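Local coordinates for protein YCGM (Escherichia coli, PDB 1NR9) that is of undetermined function but belongs to the fumarylacetoacetate hydrolase (FAH) family and carries a bound magnesium ion, at residues Asp108-Gly111 with Lys112-Ala116; Val172-Ile175 with Ala176-Lys180. All blocks are in the same frame, centred on the assembly; numbering follows the deposited sequence.

Contact 1 of 2, residues Asp108-Gly111 with Lys112-Ala116; sequences DVQG and KMKKA
The carboxamide of Gln110 is the flat group of this contact, and Lys114 approaches it from one side of its plane, out beyond the nitrogen rather than over the middle of the group. Lys114 NZ stands 3.5 Å from Gln110 NE2; both are donors, so the two do not bond, and the still closer approach of the neighbouring methylene in the model is doubtful. The pair sits one turn apart on the alpha-helix 107-116 of this FAH-family protein, and Trp120 touches both side chains, while Thr105 and Ala123 also touch Gln110.

Beneath the side chains runs the i to i+4 bonding of the helix: Lys112 N donates to Asp108 O at 3.3 Å, Met113 N to Val109 O at 3.0 Å and Lys114 N to Gln110 O at 2.7 Å. Another flank is apolar. Val109 turns CG1 away from its own nitrogen (chi1 175°), which sets the methyl alongside the selenomethionine Met113, 4.1 Å from its CG; the two side chains run in the same direction. Val109 also packs on Ala123 of helix 121-124, and Met113 on Gln118.

The charged pair Asp108 and Lys112 does not close a bridge, for Asp108 OD2 and Lys112 NZ are 6.7 Å apart. Lys112 extends outward with all its outer torsions anti, and Asp108 instead uses OD1 in a hydrogen bond with Ser68 OG.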
loop_
_atom_site.group_PDB
_atom_site.type_symbol
_atom_site.label_atom_id
_atom_site.label_comp_id
_atom_site.label_asym_id
_atom_site.label_seq_id
_atom_site.Cartn_x
_atom_site.Cartn_y
_atom_site.Cartn_z
ATOM N N ASP A 108 9.330 -16.993 -1.504
ATOM C CA ASP A 108 9.420 -17.746 -0.257
ATOM C C ASP A 108 8.502 -17.118 0.802
ATOM O O ASP A 108 7.647 -17.789 1.387
ATOM C CB ASP A 108 10.872 -17.762 0.230
ATOM C CG ASP A 108 11.771 -18.610 -0.656
ATOM O OD1 ASP A 108 11.449 -18.747 -1.854
ATOM O OD2 ASP A 108 12.799 -19.132 -0.162
ATOM N N VAL A 109 8.677 -15.818 1.017
ATOM C CA VAL A 109 7.885 -15.068 1.982
ATOM C C VAL A 109 6.393 -15.103 1.687
ATOM O O VAL A 109 5.573 -15.202 2.606
ATOM C CB VAL A 109 8.305 -13.601 2.007
ATOM C CG1 VAL A 109 7.381 -12.825 2.933
ATOM C CG2 VAL A 109 9.767 -13.480 2.431
ATOM N N GLN A 110 6.046 -15.004 0.408
ATOM C CA GLN A 110 4.650 -15.020 -0.001
ATOM C C GLN A 110 4.000 -16.347 0.356
ATOM O O GLN A 110 2.872 -16.381 0.855
ATOM C CB GLN A 110 4.529 -14.804 -1.501
ATOM C CG GLN A 110 3.281 -14.049 -1.886
ATOM C CD GLN A 110 2.831 -14.361 -3.283
ATOM O OE1 GLN A 110 3.646 -14.483 -4.195
ATOM N NE2 GLN A 110 1.520 -14.486 -3.469
ATOM N N GLY A 111 4.711 -17.440 0.078
ATOM C CA GLY A 111 4.194 -18.761 0.389
ATOM C C GLY A 111 3.830 -18.824 1.862
ATOM O O GLY A 111 2.759 -19.297 2.229
ATOM N N LYS A 112 4.718 -18.337 2.720
ATOM C CA LYS A 112 4.434 -18.354 4.139
ATOM C C LYS A 112 3.170 -17.530 4.390
ATOM O O LYS A 112 2.300 -17.940 5.161
ATOM C CB LYS A 112 5.620 -17.797 4.915
ATOM C CG LYS A 112 6.902 -18.579 4.689
ATOM C CD LYS A 112 8.047 -18.035 5.539
ATOM C CE LYS A 112 9.343 -18.794 5.301
ATOM N NZ LYS A 112 10.471 -18.214 6.086
HETATM N N MSE A 113 3.059 -16.384 3.715
HETATM C CA MSE A 113 1.894 -15.510 3.862
HETATM C C MSE A 113 0.597 -16.208 3.428
HETATM O O MSE A 113 -0.366 -16.250 4.193
HETATM C CB MSE A 113 2.088 -14.216 3.055
HETATM C CG MSE A 113 3.332 -13.390 3.430
HETATM SE SE MSE A 113 3.414 -12.617 5.245
HETATM C CE MSE A 113 4.437 -14.012 6.136
ATOM N N LYS A 114 0.560 -16.756 2.214
ATOM C CA LYS A 114 -0.644 -17.451 1.745
ATOM C C LYS A 114 -1.075 -18.552 2.720
ATOM O O LYS A 114 -2.213 -18.570 3.191
ATOM C CB LYS A 114 -0.420 -18.078 0.369
ATOM C CG LYS A 114 -0.424 -17.119 -0.800
ATOM C CD LYS A 114 -0.168 -17.892 -2.090
ATOM C CE LYS A 114 0.062 -16.965 -3.267
ATOM N NZ LYS A 114 0.570 -17.680 -4.480
ATOM N N LYS A 115 -0.168 -19.479 3.013
ATOM C CA LYS A 115 -0.485 -20.566 3.933
ATOM C C LYS A 115 -1.033 -20.008 5.248
ATOM O O LYS A 115 -1.825 -20.669 5.929
ATOM C CB LYS A 115 0.756 -21.417 4.211
ATOM C CG LYS A 115 1.091 -22.428 3.124
ATOM C CD LYS A 115 1.370 -21.760 1.782
ATOM C CE LYS A 115 1.902 -22.753 0.755
ATOM N NZ LYS A 115 2.385 -22.070 -0.478
ATOM N N ALA A 116 -0.622 -18.788 5.589
ATOM C CA ALA A 116 -1.058 -18.155 6.828
ATOM C C ALA A 116 -2.231 -17.190 6.660
ATOM O O ALA A 116 -2.782 -16.703 7.653
ATOM C CB ALA A 116 0.108 -17.434 7.471
#

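Contact 2 of 2, residues Val172-Ile175 with Ala176-Lys180; sequences VPLI and AYMSK
Ser179 OG, which lies 3.6 Å from Ile175 O, has two partners: it donates to Ala176 O in a bond modelled very short, and it is hydrogen-bonded with Ala86 N, while a backbone bond with Gln85 also ties Ser179 to the loop ahead of helix 88-94. Its chi1 of 61° folds the hydroxyl back over the preceding turn, where Ser179 N also donates to Ile175 O at 3.0 Å.

One residue earlier, Met178 N donates to Leu174 O at 2.7 Å with an N-H...O angle of 164°, and the same two residues meet through their side chains. The selenomethionine chain of Met178 runs out extended (chi2 173°) and brings CE at a slant to within 4.1 Å of Leu174 CG. Both are buried, as is Ile175. Leu174 rests on Val24, Met178 on Val22 and Val190, and Ile175 on Val190 and Val91.

Tyr177 points another way: its OH bonds to Glu42 OE1, and its ring meets that of Phe181 edge-to-face. Helix 171-178 thus packs its buried Leu174, Ile175 and Met178 onto strands 21-24 and 189-191 of the mixed sheet, a helix-on-sheet arrangement in this FAH-family protein.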
loop_
_atom_site.group_PDB
_atom_site.type_symbol
_atom_site.label_atom_id
_atom_site.label_comp_id
_atom_site.label_asym_id
_atom_site.label_seq_id
_atom_site.Cartn_x
_atom_site.Cartn_y
_atom_site.Cartn_z
ATOM N N VAL A 172 -9.097 -1.942 -19.482
ATOM C CA VAL A 172 -10.081 -1.000 -18.944
ATOM C C VAL A 172 -11.062 -1.650 -17.950
ATOM O O VAL A 172 -11.486 -1.007 -16.991
ATOM C CB VAL A 172 -10.887 -0.256 -20.053
ATOM C CG1 VAL A 172 -9.967 0.192 -21.172
ATOM C CG2 VAL A 172 -12.007 -1.116 -20.559
ATOM N N PRO A 173 -11.435 -2.927 -18.156
ATOM C CA PRO A 173 -12.368 -3.521 -17.189
ATOM C C PRO A 173 -11.714 -3.651 -15.814
ATOM O O PRO A 173 -12.304 -3.289 -14.792
ATOM C CB PRO A 173 -12.683 -4.895 -17.794
ATOM C CG PRO A 173 -12.480 -4.687 -19.255
ATOM C CD PRO A 173 -11.228 -3.831 -19.300
ATOM N N LEU A 174 -10.492 -4.182 -15.805
ATOM C CA LEU A 174 -9.747 -4.378 -14.566
ATOM C C LEU A 174 -9.622 -3.059 -13.810
ATOM O O LEU A 174 -9.965 -2.985 -12.630
ATOM C CB LEU A 174 -8.359 -4.957 -14.871
ATOM C CG LEU A 174 -7.446 -5.368 -13.709
ATOM C CD1 LEU A 174 -8.151 -6.374 -12.800
ATOM C CD2 LEU A 174 -6.165 -5.962 -14.275
ATOM N N ILE A 175 -9.137 -2.017 -14.490
ATOM C CA ILE A 175 -8.997 -0.707 -13.855
ATOM C C ILE A 175 -10.342 -0.249 -13.311
ATOM O O ILE A 175 -10.427 0.275 -12.200
ATOM C CB ILE A 175 -8.462 0.352 -14.843
ATOM C CG1 ILE A 175 -6.986 0.081 -15.127
ATOM C CG2 ILE A 175 -8.646 1.755 -14.279
ATOM C CD1 ILE A 175 -6.365 1.035 -16.134
ATOM N N ALA A 176 -11.393 -0.443 -14.096
ATOM C CA ALA A 176 -12.730 -0.062 -13.665
ATOM C C ALA A 176 -13.054 -0.818 -12.386
ATOM O O ALA A 176 -13.559 -0.235 -11.442
ATOM C CB ALA A 176 -13.747 -0.391 -14.747
ATOM N N TYR A 177 -12.756 -2.116 -12.361
ATOM C CA TYR A 177 -12.994 -2.961 -11.180
ATOM C C TYR A 177 -12.165 -2.478 -9.972
ATOM O O TYR A 177 -12.678 -2.364 -8.852
ATOM C CB TYR A 177 -12.630 -4.414 -11.505
ATOM C CG TYR A 177 -12.720 -5.341 -10.322
ATOM C CD1 TYR A 177 -13.953 -5.691 -9.778
ATOM C CD2 TYR A 177 -11.565 -5.836 -9.714
ATOM C CE1 TYR A 177 -14.040 -6.504 -8.657
ATOM C CE2 TYR A 177 -11.639 -6.645 -8.592
ATOM C CZ TYR A 177 -12.884 -6.973 -8.067
ATOM O OH TYR A 177 -12.958 -7.749 -6.936
HETATM N N MSE A 178 -10.885 -2.187 -10.210
HETATM C CA MSE A 178 -10.003 -1.700 -9.155
HETATM C C MSE A 178 -10.588 -0.482 -8.464
HETATM O O MSE A 178 -10.649 -0.432 -7.240
HETATM C CB MSE A 178 -8.631 -1.333 -9.722
HETATM C CG MSE A 178 -7.825 -2.533 -10.195
HETATM SE SE MSE A 178 -6.166 -2.089 -11.105
HETATM C CE MSE A 178 -5.203 -3.719 -10.655
ATOM N N SER A 179 -11.015 0.502 -9.249
ATOM C CA SER A 179 -11.565 1.728 -8.689
ATOM C C SER A 179 -12.679 1.486 -7.689
ATOM O O SER A 179 -13.013 2.377 -6.908
ATOM C CB SER A 179 -12.059 2.659 -9.801
ATOM O OG SER A 179 -13.079 2.056 -10.568
ATOM N N LYS A 180 -13.252 0.285 -7.703
ATOM C CA LYS A 180 -14.327 -0.034 -6.771
ATOM C C LYS A 180 -13.868 -0.050 -5.314
ATOM O O LYS A 180 -14.620 0.331 -4.419
ATOM C CB LYS A 180 -14.953 -1.380 -7.115
ATOM C CG LYS A 180 -16.119 -1.299 -8.081
ATOM C CD LYS A 180 -16.724 -2.684 -8.290
ATOM C CE LYS A 180 -17.169 -3.305 -6.962
ATOM N NZ LYS A 180 -17.464 -4.774 -7.047
#

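In the fold
Contacts 1 and 2 belong to separate helices, 107-116 and 171-178, and do not touch: their centres lie 27 Å apart and their nearest atoms about 15 Å apart. The bound magnesium ion, held by Glu72 and Asp103, is a shared landmark, about 7 Å from the side chain of Gln110 in contact 1 and about 10 Å from that of Met178 in contact 2. The dimer relates them in another way. Val109 packs on Lys122 within its own chain, whereas Tyr177 OH hydrogen-bonds to Lys122 NZ of the second subunit, so helix 121-124 links contact 1 of one subunit with contact 2 of the other.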